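Local coordinates for two-domain protein containing predicted PHP-like metal-dependent phosphoesterase (Bacteroides vulgatus ATCC 8482, PDB 3E38) that probably acts as a zinc-binding PHP-like phosphoesterase, possibly a 5'-3' exonuclease on DNA or RNA, and also carries an Ig-like domain, at residues 127-140 and 161-175. Numbering follows the deposited sequence.
Sequences KKQGAFMFWNHPGW and GCMHGIEVANGHLYM. With ZN (zinc ion), chain H.
F134 pairs with G165, and W135 with I166, in parallel bridges between strands 132-135 and 165-167, whose short axes run 43° apart. W135 sits between two backbone bonds: its N gives to G165 O, and its O takes E167 N at 2.9 Å, almost straight. With helix 152-159 between them, the strands form a beta-alpha-beta unit of the PHP-like domain, and strand 102-106 flanks 132-135 on its other side. At the N-terminal end H164 grips M133 twice: M133 N reaches H164 ND1 (2.9 Å) in the imidazole plane, and H164 N meets M133 O, which also accepts a longer bond from G165 N. H164 CB lies over one face of the F132 ring, 3.8 Å from its centroid. K127 NZ closes this end on G161 O (2.7 Å). I166, on the sheet face opposite F134, touches P138 CG with CG2 (3.6 Å). M175 SE packs against G139 N in the 137-140 turn.

Toward the zinc, E167 stretches out beyond CG (chi2 -175°), bringing OE1 to H137 N (2.9 Å) on the anti side and to N170 ND2 (2.7 Å) on the syn side, from opposite faces of the carboxylate. OE2 bonds T192 and H24, a ligand of a second zinc. With an alanine here, H137 N and N170 ND2 would probably lose their shared acceptor, and H24 would probably be less firmly oriented. H137 NE2 binds zinc with H102 and E93. Bonded to H137 N and H24 ND1, E167 is a second-shell carboxylate that links the backbone of a ligand of one zinc to the ring of a ligand of another.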
ATOM      1  N   LYS B 127      26.723  -6.320 -35.818  1.00 29.49           N
ATOM      2  CA  LYS B 127      27.194  -5.109 -36.478  1.00 29.41           C
ATOM      3  C   LYS B 127      26.711  -5.042 -37.911  1.00 31.36           C
ATOM      4  O   LYS B 127      26.294  -4.011 -38.447  1.00 31.31           O
ATOM      5  CB  LYS B 127      28.724  -5.127 -36.539  1.00 33.24           C
ATOM      6  CG  LYS B 127      29.323  -3.905 -37.217  1.00 31.21           C
ATOM      7  CD  LYS B 127      28.701  -2.696 -36.655  1.00 40.06           C
ATOM      8  CE  LYS B 127      29.450  -1.458 -36.927  1.00 46.25           C
ATOM      9  NZ  LYS B 127      28.767  -0.395 -36.108  1.00 50.91           N
ATOM     10  N   LYS B 128      26.805  -6.201 -38.523  1.00 30.39           N
ATOM     11  CA  LYS B 128      26.440  -6.378 -39.919  1.00 31.72           C
ATOM     12  C   LYS B 128      24.996  -6.011 -40.099  1.00 30.63           C
ATOM     13  O   LYS B 128      24.590  -5.535 -41.143  1.00 32.77           O
ATOM     14  CB  LYS B 128      26.691  -7.830 -40.330  1.00 34.48           C
ATOM     15  CG  LYS B 128      26.418  -8.165 -41.749  1.00 40.45           C
ATOM     16  CD  LYS B 128      26.798  -9.629 -42.044  1.00 45.66           C
ATOM     17  CE  LYS B 128      26.244 -10.086 -43.417  1.00 46.97           C
ATOM     18  NZ  LYS B 128      26.342 -11.550 -43.644  1.00 49.97           N
ATOM     19  N   GLN B 129      24.212  -6.218 -39.059  1.00 27.21           N
ATOM     20  CA  GLN B 129      22.787  -5.897 -39.119  1.00 25.60           C
ATOM     21  C   GLN B 129      22.591  -4.444 -38.729  1.00 25.23           C
ATOM     22  O   GLN B 129      21.488  -3.948 -38.672  1.00 26.38           O
ATOM     23  CB  GLN B 129      21.969  -6.801 -38.198  1.00 25.18           C
ATOM     24  CG  GLN B 129      22.073  -8.253 -38.560  1.00 26.27           C
ATOM     25  CD  GLN B 129      21.185  -9.123 -37.740  1.00 33.83           C
ATOM     26  OE1 GLN B 129      20.149  -8.675 -37.246  1.00 23.39           O
ATOM     27  NE2 GLN B 129      21.574 -10.395 -37.590  1.00 30.63           N
ATOM     28  N   GLY B 130      23.695  -3.762 -38.484  1.00 26.00           N
ATOM     29  CA  GLY B 130      23.637  -2.364 -38.045  1.00 27.69           C
ATOM     30  C   GLY B 130      22.958  -2.149 -36.684  1.00 30.57           C
ATOM     31  O   GLY B 130      22.381  -1.098 -36.414  1.00 33.56           O
ATOM     32  N   ALA B 131      22.986  -3.186 -35.857  1.00 29.47           N
ATOM     33  CA  ALA B 131      22.420  -3.163 -34.488  1.00 28.71           C
ATOM     34  C   ALA B 131      22.938  -2.032 -33.611  1.00 29.63           C
ATOM     35  O   ALA B 131      24.103  -1.626 -33.725  1.00 28.15           O
ATOM     36  CB  ALA B 131      22.734  -4.481 -33.768  1.00 24.11           C
ATOM     37  N   PHE B 132      22.073  -1.573 -32.702  1.00 29.34           N
ATOM     38  CA  PHE B 132      22.497  -0.620 -31.661  1.00 29.78           C
ATOM     39  C   PHE B 132      22.974  -1.504 -30.507  1.00 29.16           C
ATOM     40  O   PHE B 132      22.265  -2.391 -30.027  1.00 28.84           O
ATOM     41  CB  PHE B 132      21.410   0.351 -31.252  1.00 30.22           C
ATOM     42  CG  PHE B 132      21.838   1.323 -30.177  1.00 32.22           C
ATOM     43  CD1 PHE B 132      21.703   0.980 -28.814  1.00 27.08           C
ATOM     44  CD2 PHE B 132      22.344   2.591 -30.512  1.00 31.21           C
ATOM     45  CE1 PHE B 132      22.085   1.869 -27.804  1.00 22.51           C
ATOM     46  CE2 PHE B 132      22.729   3.501 -29.506  1.00 32.32           C
ATOM     47  CZ  PHE B 132      22.586   3.132 -28.137  1.00 26.90           C
HETATM   48  N   MSE B 133      24.234  -1.306 -30.149  1.00 29.22           N
HETATM   49  CA  MSE B 133      24.908  -2.176 -29.174  1.00 30.96           C
HETATM   50  C   MSE B 133      25.354  -1.496 -27.918  1.00 29.85           C
HETATM   51  O   MSE B 133      26.011  -0.458 -27.954  1.00 30.06           O
HETATM   52  CB  MSE B 133      26.138  -2.824 -29.841  1.00 32.01           C
HETATM   53  CG  MSE B 133      25.725  -3.961 -30.820  1.00 37.80           C
HETATM   54 SE   MSE B 133      27.097  -4.462 -32.073  0.75 42.72          SE
HETATM   55  CE  MSE B 133      26.993  -2.956 -33.300  1.00 47.83           C
ATOM     56  N   PHE B 134      25.029  -2.115 -26.792  1.00 28.04           N
ATOM     57  CA  PHE B 134      25.501  -1.572 -25.528  1.00 27.27           C
ATOM     58  C   PHE B 134      26.021  -2.597 -24.528  1.00 28.93           C
ATOM     59  O   PHE B 134      25.609  -3.729 -24.493  1.00 29.18           O
ATOM     60  CB  PHE B 134      24.453  -0.649 -24.902  1.00 29.76           C
ATOM     61  CG  PHE B 134      23.130  -1.314 -24.602  1.00 24.66           C
ATOM     62  CD1 PHE B 134      22.911  -1.933 -23.377  1.00 26.78           C
ATOM     63  CD2 PHE B 134      22.098  -1.281 -25.533  1.00 32.09           C
ATOM     64  CE1 PHE B 134      21.663  -2.518 -23.082  1.00 28.51           C
ATOM     65  CE2 PHE B 134      20.850  -1.852 -25.251  1.00 27.22           C
ATOM     66  CZ  PHE B 134      20.638  -2.478 -24.017  1.00 25.92           C
ATOM     67  N   TRP B 135      27.015  -2.163 -23.768  1.00 30.35           N
ATOM     68  CA  TRP B 135      27.594  -2.962 -22.690  1.00 30.72           C
ATOM     69  C   TRP B 135      26.622  -3.065 -21.486  1.00 32.54           C
ATOM     70  O   TRP B 135      26.161  -2.058 -20.918  1.00 28.48           O
ATOM     71  CB  TRP B 135      28.946  -2.365 -22.312  1.00 30.92           C
ATOM     72  CG  TRP B 135      29.711  -3.103 -21.304  1.00 34.26           C
ATOM     73  CD1 TRP B 135      29.529  -4.391 -20.903  1.00 34.41           C
ATOM     74  CD2 TRP B 135      30.894  -2.636 -20.641  1.00 22.39           C
ATOM     75  NE1 TRP B 135      30.491  -4.744 -19.986  1.00 28.64           N
ATOM     76  CE2 TRP B 135      31.347  -3.683 -19.813  1.00 30.13           C
ATOM     77  CE3 TRP B 135      31.598  -1.437 -20.662  1.00 31.92           C
ATOM     78  CZ2 TRP B 135      32.471  -3.556 -18.995  1.00 30.59           C
ATOM     79  CZ3 TRP B 135      32.724  -1.313 -19.881  1.00 21.77           C
ATOM     80  CH2 TRP B 135      33.146  -2.369 -19.045  1.00 25.20           C
ATOM     81  N   ASN B 136      26.306  -4.312 -21.129  1.00 30.60           N
ATOM     82  CA  ASN B 136      25.448  -4.603 -19.980  1.00 29.61           C
ATOM     83  C   ASN B 136      26.199  -4.736 -18.649  1.00 31.52           C
ATOM     84  O   ASN B 136      27.276  -5.301 -18.566  1.00 34.67           O
ATOM     85  CB  ASN B 136      24.629  -5.893 -20.180  1.00 27.70           C
ATOM     86  CG  ASN B 136      23.809  -5.888 -21.435  1.00 29.53           C
ATOM     87  OD1 ASN B 136      23.409  -4.841 -21.931  1.00 28.89           O
ATOM     88  ND2 ASN B 136      23.563  -7.072 -21.969  1.00 28.26           N
ATOM     89  N   HIS B 137      25.553  -4.227 -17.602  1.00 32.86           N
ATOM     90  CA  HIS B 137      26.041  -4.334 -16.233  1.00 29.52           C
ATOM     91  C   HIS B 137      27.553  -4.436 -16.125  1.00 28.02           C
ATOM     92  O   HIS B 137      28.076  -5.437 -15.697  1.00 28.12           O
ATOM     93  CB  HIS B 137      25.378  -5.526 -15.512  1.00 30.43           C
ATOM     94  CG  HIS B 137      25.275  -6.783 -16.323  1.00 30.55           C
ATOM     95  ND1 HIS B 137      26.359  -7.586 -16.606  1.00 30.45           N
ATOM     96  CD2 HIS B 137      24.192  -7.412 -16.847  1.00 28.67           C
ATOM     97  CE1 HIS B 137      25.952  -8.632 -17.299  1.00 29.28           C
ATOM     98  NE2 HIS B 137      24.649  -8.538 -17.476  1.00 26.66           N
ATOM     99  N   PRO B 138      28.256  -3.387 -16.526  1.00 25.15           N
ATOM    100  CA  PRO B 138      29.704  -3.450 -16.415  1.00 27.51           C
ATOM    101  C   PRO B 138      30.138  -3.800 -14.994  1.00 30.22           C
ATOM    102  O   PRO B 138      31.071  -4.564 -14.771  1.00 31.67           O
ATOM    103  CB  PRO B 138      30.150  -2.021 -16.816  1.00 27.63           C
ATOM    104  CG  PRO B 138      28.860  -1.180 -16.931  1.00 24.32           C
ATOM    105  CD  PRO B 138      27.770  -2.157 -17.176  1.00 24.63           C
ATOM    106  N   GLY B 139      29.356  -3.303 -14.051  1.00 34.79           N
ATOM    107  CA  GLY B 139      29.647  -3.420 -12.623  1.00 37.35           C
ATOM    108  C   GLY B 139      29.211  -4.682 -11.905  1.00 37.83           C
ATOM    109  O   GLY B 139      29.576  -4.904 -10.753  1.00 40.50           O
ATOM    110  N   TRP B 140      28.447  -5.516 -12.586  1.00 38.67           N
ATOM    111  CA  TRP B 140      27.954  -6.764 -11.975  1.00 38.16           C
ATOM    112  C   TRP B 140      29.134  -7.436 -11.308  1.00 39.34           C
ATOM    113  O   TRP B 140      30.131  -7.764 -11.970  1.00 38.20           O
ATOM    114  CB  TRP B 140      27.381  -7.652 -13.044  1.00 38.84           C
ATOM    115  CG  TRP B 140      26.730  -8.921 -12.603  1.00 45.33           C
ATOM    116  CD1 TRP B 140      25.947  -9.121 -11.492  1.00 48.86           C
ATOM    117  CD2 TRP B 140      26.667 -10.132 -13.363  1.00 46.69           C
ATOM    118  NE1 TRP B 140      25.451 -10.412 -11.489  1.00 47.54           N
ATOM    119  CE2 TRP B 140      25.869 -11.047 -12.632  1.00 51.69           C
ATOM    120  CE3 TRP B 140      27.223 -10.541 -14.590  1.00 43.86           C
ATOM    121  CZ2 TRP B 140      25.618 -12.346 -13.088  1.00 53.42           C
ATOM    122  CZ3 TRP B 140      26.987 -11.825 -15.029  1.00 47.13           C
ATOM    123  CH2 TRP B 140      26.175 -12.713 -14.290  1.00 48.46           C
ATOM    124  N   GLY B 161      33.223   0.020 -33.529  1.00 36.61           N
ATOM    125  CA  GLY B 161      31.847   0.472 -33.747  1.00 34.33           C
ATOM    126  C   GLY B 161      30.828  -0.484 -33.169  1.00 33.32           C
ATOM    127  O   GLY B 161      29.662  -0.539 -33.605  1.00 32.09           O
ATOM    128  N   CYS B 162      31.262  -1.224 -32.160  1.00 33.75           N
ATOM    129  CA  CYS B 162      30.403  -2.244 -31.522  1.00 34.83           C
ATOM    130  C   CYS B 162      29.933  -1.909 -30.125  1.00 36.13           C
ATOM    131  O   CYS B 162      29.443  -2.790 -29.413  1.00 35.86           O
ATOM    132  CB  CYS B 162      31.103  -3.584 -31.482  1.00 34.80           C
ATOM    133  SG  CYS B 162      31.145  -4.298 -33.095  1.00 38.12           S
HETATM  134  N   MSE B 163      30.115  -0.644 -29.753  1.00 35.49           N
HETATM  135  CA  MSE B 163      29.638  -0.114 -28.469  1.00 35.77           C
HETATM  136  C   MSE B 163      29.038   1.275 -28.670  1.00 33.81           C
HETATM  137  O   MSE B 163      29.750   2.226 -28.939  1.00 35.20           O
HETATM  138  CB  MSE B 163      30.777  -0.029 -27.424  1.00 34.84           C
HETATM  139  CG  MSE B 163      30.241   0.204 -26.007  1.00 39.76           C
HETATM  140 SE   MSE B 163      31.547   0.647 -24.619  0.75 37.87          SE
HETATM  141  CE  MSE B 163      32.739  -0.886 -24.773  1.00 30.09           C
ATOM    142  N   HIS B 164      27.733   1.389 -28.529  1.00 32.45           N
ATOM    143  CA  HIS B 164      27.069   2.683 -28.720  1.00 32.51           C
ATOM    144  C   HIS B 164      26.560   3.281 -27.396  1.00 32.34           C
ATOM    145  O   HIS B 164      26.244   4.481 -27.280  1.00 30.92           O
ATOM    146  CB  HIS B 164      25.946   2.529 -29.733  1.00 30.92           C
ATOM    147  CG  HIS B 164      26.392   1.877 -31.002  1.00 33.90           C
ATOM    148  ND1 HIS B 164      25.994   0.611 -31.373  1.00 30.89           N
ATOM    149  CD2 HIS B 164      27.240   2.309 -31.969  1.00 31.56           C
ATOM    150  CE1 HIS B 164      26.572   0.295 -32.517  1.00 37.63           C
ATOM    151  NE2 HIS B 164      27.335   1.307 -32.900  1.00 29.36           N
ATOM    152  N   GLY B 165      26.510   2.405 -26.403  1.00 29.94           N
ATOM    153  CA  GLY B 165      26.073   2.773 -25.073  1.00 29.19           C
ATOM    154  C   GLY B 165      26.548   1.815 -24.037  1.00 28.93           C
ATOM    155  O   GLY B 165      27.215   0.811 -24.332  1.00 32.77           O
ATOM    156  N   ILE B 166      26.245   2.187 -22.809  1.00 27.56           N
ATOM    157  CA  ILE B 166      26.554   1.372 -21.635  1.00 28.34           C
ATOM    158  C   ILE B 166      25.440   1.531 -20.662  1.00 29.82           C
ATOM    159  O   ILE B 166      24.897   2.616 -20.534  1.00 30.07           O
ATOM    160  CB  ILE B 166      27.807   1.841 -20.911  1.00 26.64           C
ATOM    161  CG1 ILE B 166      28.935   2.043 -21.895  1.00 33.21           C
ATOM    162  CG2 ILE B 166      28.233   0.851 -19.804  1.00 23.77           C
ATOM    163  CD1 ILE B 166      30.213   2.533 -21.204  1.00 24.05           C
ATOM    164  N   GLU B 167      25.067   0.424 -20.034  1.00 31.00           N
ATOM    165  CA  GLU B 167      24.098   0.447 -18.948  1.00 31.20           C
ATOM    166  C   GLU B 167      24.740   1.119 -17.750  1.00 32.09           C
ATOM    167  O   GLU B 167      25.834   0.721 -17.285  1.00 31.34           O
ATOM    168  CB  GLU B 167      23.647  -0.953 -18.575  1.00 31.16           C
ATOM    169  CG  GLU B 167      22.689  -1.545 -19.574  1.00 30.87           C
ATOM    170  CD  GLU B 167      22.134  -2.909 -19.123  1.00 33.18           C
ATOM    171  OE1 GLU B 167      22.805  -3.555 -18.277  1.00 34.85           O
ATOM    172  OE2 GLU B 167      21.068  -3.343 -19.649  1.00 31.90           O
ATOM    173  N   VAL B 168      24.103   2.200 -17.311  1.00 33.25           N
ATOM    174  CA  VAL B 168      24.575   2.992 -16.130  1.00 31.74           C
ATOM    175  C   VAL B 168      23.781   2.548 -14.911  1.00 30.57           C
ATOM    176  O   VAL B 168      24.097   2.854 -13.749  1.00 27.85           O
ATOM    177  CB  VAL B 168      24.481   4.534 -16.309  1.00 33.03           C
ATOM    178  CG1 VAL B 168      25.578   5.020 -17.308  1.00 24.34           C
ATOM    179  CG2 VAL B 168      23.023   4.994 -16.672  1.00 28.36           C
ATOM    180  N   ALA B 169      22.755   1.780 -15.226  1.00 31.57           N
ATOM    181  CA  ALA B 169      21.864   1.235 -14.223  1.00 30.57           C
ATOM    182  C   ALA B 169      21.102   0.021 -14.751  1.00 31.17           C
ATOM    183  O   ALA B 169      20.491   0.076 -15.789  1.00 33.68           O
ATOM    184  CB  ALA B 169      20.933   2.314 -13.720  1.00 31.51           C
ATOM    185  N   ASN B 170      21.205  -1.074 -13.997  1.00 32.58           N
ATOM    186  CA  ASN B 170      20.574  -2.383 -14.293  1.00 32.32           C
ATOM    187  C   ASN B 170      19.835  -2.925 -13.076  1.00 29.31           C
ATOM    188  O   ASN B 170      20.424  -3.274 -12.060  1.00 29.98           O
ATOM    189  CB  ASN B 170      21.646  -3.389 -14.759  1.00 32.59           C
ATOM    190  CG  ASN B 170      21.069  -4.699 -15.291  1.00 36.97           C
ATOM    191  OD1 ASN B 170      20.394  -5.397 -14.570  1.00 43.29           O
ATOM    192  ND2 ASN B 170      21.397  -5.062 -16.548  1.00 33.80           N
ATOM    193  N   GLY B 171      18.531  -2.993 -13.183  1.00 29.35           N
ATOM    194  CA  GLY B 171      17.719  -3.464 -12.067  1.00 29.03           C
ATOM    195  C   GLY B 171      18.039  -2.600 -10.868  1.00 28.80           C
ATOM    196  O   GLY B 171      17.903  -1.401 -10.921  1.00 31.69           O
ATOM    197  N   HIS B 172      18.490  -3.225  -9.790  1.00 27.31           N
ATOM    198  CA  HIS B 172      18.785  -2.512  -8.540  1.00 28.04           C
ATOM    199  C   HIS B 172      20.275  -2.179  -8.453  1.00 26.09           C
ATOM    200  O   HIS B 172      20.763  -1.799  -7.426  1.00 26.64           O
ATOM    201  CB  HIS B 172      18.266  -3.309  -7.354  1.00 26.97           C
ATOM    202  CG  HIS B 172      16.767  -3.498  -7.386  1.00 25.89           C
ATOM    203  ND1 HIS B 172      15.902  -2.438  -7.268  1.00 26.47           N
ATOM    204  CD2 HIS B 172      15.990  -4.595  -7.581  1.00 32.40           C
ATOM    205  CE1 HIS B 172      14.649  -2.875  -7.338  1.00 39.97           C
ATOM    206  NE2 HIS B 172      14.669  -4.183  -7.525  1.00 30.54           N
ATOM    207  N   LEU B 173      20.953  -2.265  -9.582  1.00 28.75           N
ATOM    208  CA  LEU B 173      22.431  -1.974  -9.651  1.00 30.86           C
ATOM    209  C   LEU B 173      22.718  -0.683 -10.374  1.00 32.03           C
ATOM    210  O   LEU B 173      22.399  -0.544 -11.535  1.00 36.14           O
ATOM    211  CB  LEU B 173      23.220  -3.138 -10.300  1.00 27.94           C
ATOM    212  CG  LEU B 173      24.768  -3.031 -10.484  1.00 38.03           C
ATOM    213  CD1 LEU B 173      25.549  -2.740  -9.177  1.00 29.10           C
ATOM    214  CD2 LEU B 173      25.339  -4.279 -11.158  1.00 38.29           C
ATOM    215  N   TYR B 174      23.301   0.250  -9.633  1.00 33.78           N
ATOM    216  CA  TYR B 174      23.778   1.575 -10.114  1.00 34.80           C
ATOM    217  C   TYR B 174      25.286   1.500 -10.311  1.00 31.61           C
ATOM    218  O   TYR B 174      25.972   1.057  -9.425  1.00 32.49           O
ATOM    219  CB  TYR B 174      23.416   2.668  -9.091  1.00 36.02           C
ATOM    220  CG  TYR B 174      23.946   4.065  -9.379  1.00 39.70           C
ATOM    221  CD1 TYR B 174      23.512   4.782 -10.478  1.00 39.43           C
ATOM    222  CD2 TYR B 174      24.817   4.691  -8.501  1.00 40.50           C
ATOM    223  CE1 TYR B 174      23.933   6.052 -10.696  1.00 31.76           C
ATOM    224  CE2 TYR B 174      25.267   5.969  -8.729  1.00 43.10           C
ATOM    225  CZ  TYR B 174      24.813   6.646  -9.826  1.00 40.58           C
ATOM    226  OH  TYR B 174      25.256   7.915 -10.067  1.00 39.96           O
HETATM  227  N   MSE B 175      25.775   1.950 -11.472  1.00 30.29           N
HETATM  228  CA  MSE B 175      27.194   1.847 -11.854  1.00 34.34           C
HETATM  229  C   MSE B 175      27.764   3.143 -12.371  1.00 31.51           C
HETATM  230  O   MSE B 175      27.917   3.309 -13.563  1.00 31.90           O
HETATM  231  CB  MSE B 175      27.335   0.759 -12.923  1.00 34.00           C
HETATM  232  CG  MSE B 175      26.696  -0.515 -12.392  1.00 42.87           C
HETATM  233 SE   MSE B 175      26.189  -1.930 -13.602  0.75 36.52          SE
HETATM  234  CE  MSE B 175      24.624  -1.170 -14.497  1.00 34.84           C
TER
HETATM  235 ZN    ZN H   4      23.794 -10.228 -18.610  1.00 40.67          ZN
HETATM  236  O   HOH W   1      22.199  -9.374 -18.550  1.00 32.72           O